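Local coordinates for oxidoreductase, short chain dehydrogenase/reductase family protein (Bifidobacterium adolescentis L2-32, PDB 6OW4), which is an NADH-dependent 20beta-hydroxysteroid dehydrogenase of the short-chain dehydrogenase/reductase family, interconverting steroid 20-ketones and their 20beta-alcohols, at the interface of chains A and B. Sequence-based numbering; all coordinates share one arbitrary frame. Chains: chain A/B, Oxidoreductase, short chain dehydrogenase/reductase family protein.

The interface of chains A and B. Residues chain A 212, 282; chain B 292-293.
The guanidinium NH2 of A:Arg212 donates a hydrogen bond to the backbone carbonyl O of B:Ser292, 3.1 Å away. The bond is fairly straight, 160° at the hydrogen. The oxygen lies at the edge of the guanidinium, close to its plane, whereas the nitrogen sits well above the carbonyl plane and misses the lone pairs. The arginine chain is nearly extended at chi2 and bends at chi3 (63°), which turns its end toward chain B. On the other branch, NH1 makes a weak hydrogen bond to the backbone O of A:Gly282 within its own chain, which may help to limit turning of the group. The hydroxyl OG of B:Ser292 lies 3.5 Å from O of A:Gly282 and 3.6 Å from NH1 of A:Arg212, with no clear hydrogen bond to either. B:Val293 packs against both chain A segments. Its methyl CG1, anti to the backbone N (chi1 177°), lies 3.3 Å from the carbonyl O of A:Arg212. The other methyl, CG2, makes an apolar contact with CA of A:Gly282 at 3.5 Å. An alanine in place of A:Arg212 would probably leave the B:Ser292 carbonyl without this donor and open a gap beside CA of B:Val293. The patch belongs to a two-fold symmetric interface of the deposited tetramer, probably the working assembly. It joins helix 198-217 and the loop before strand 284-287 of chain A to the C-terminal 3-10 helix 291-293 of chain B.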
ATOM      1  N   ARG A 212      13.019   5.599   1.970  1.00 17.16           N
ATOM      2  CA  ARG A 212      12.514   5.901   0.604  1.00 18.31           C
ATOM      3  C   ARG A 212      13.136   7.213   0.117  1.00 18.83           C
ATOM      4  O   ARG A 212      13.642   7.231  -1.023  1.00 19.01           O
ATOM      5  CB  ARG A 212      10.981   5.936   0.577  1.00 19.84           C
ATOM      6  CG  ARG A 212      10.352   4.555   0.460  1.00 20.53           C
ATOM      7  CD  ARG A 212       8.852   4.529   0.695  1.00 21.57           C
ATOM      8  NE  ARG A 212       8.101   5.294  -0.290  1.00 22.42           N
ATOM      9  CZ  ARG A 212       7.921   4.943  -1.562  1.00 23.25           C
ATOM     10  NH1 ARG A 212       8.458   3.832  -2.041  1.00 23.46           N
ATOM     11  NH2 ARG A 212       7.208   5.717  -2.363  1.00 24.42           N
ATOM     12  N   GLY A 282      14.725   1.972  -2.467  1.00 14.55           N
ATOM     13  CA  GLY A 282      13.531   2.757  -2.099  1.00 14.57           C
ATOM     14  C   GLY A 282      12.299   1.887  -1.951  1.00 14.39           C
ATOM     15  O   GLY A 282      11.185   2.396  -2.183  1.00 14.53           O
TER
ATOM     16  N   SER B 292       9.426   3.785  -7.791  1.00 29.55           N
ATOM     17  CA  SER B 292       8.289   3.746  -6.830  1.00 30.53           C
ATOM     18  C   SER B 292       8.344   4.936  -5.867  1.00 32.72           C
ATOM     19  O   SER B 292       7.266   5.436  -5.488  1.00 33.57           O
ATOM     20  CB  SER B 292       8.281   2.453  -6.056  1.00 30.67           C
ATOM     21  OG  SER B 292       9.430   2.349  -5.226  1.00 31.22           O
ATOM     22  N   VAL B 293       9.554   5.342  -5.472  1.00 34.50           N
ATOM     23  CA  VAL B 293       9.799   6.480  -4.538  1.00 36.08           C
ATOM     24  C   VAL B 293       9.110   7.731  -5.099  1.00 38.28           C
ATOM     25  O   VAL B 293       8.334   8.355  -4.350  1.00 40.23           O
ATOM     26  CB  VAL B 293      11.304   6.720  -4.304  1.00 34.64           C
ATOM     27  CG1 VAL B 293      11.532   7.930  -3.415  1.00 34.20           C
ATOM     28  CG2 VAL B 293      11.996   5.496  -3.725  1.00 34.07           C
TER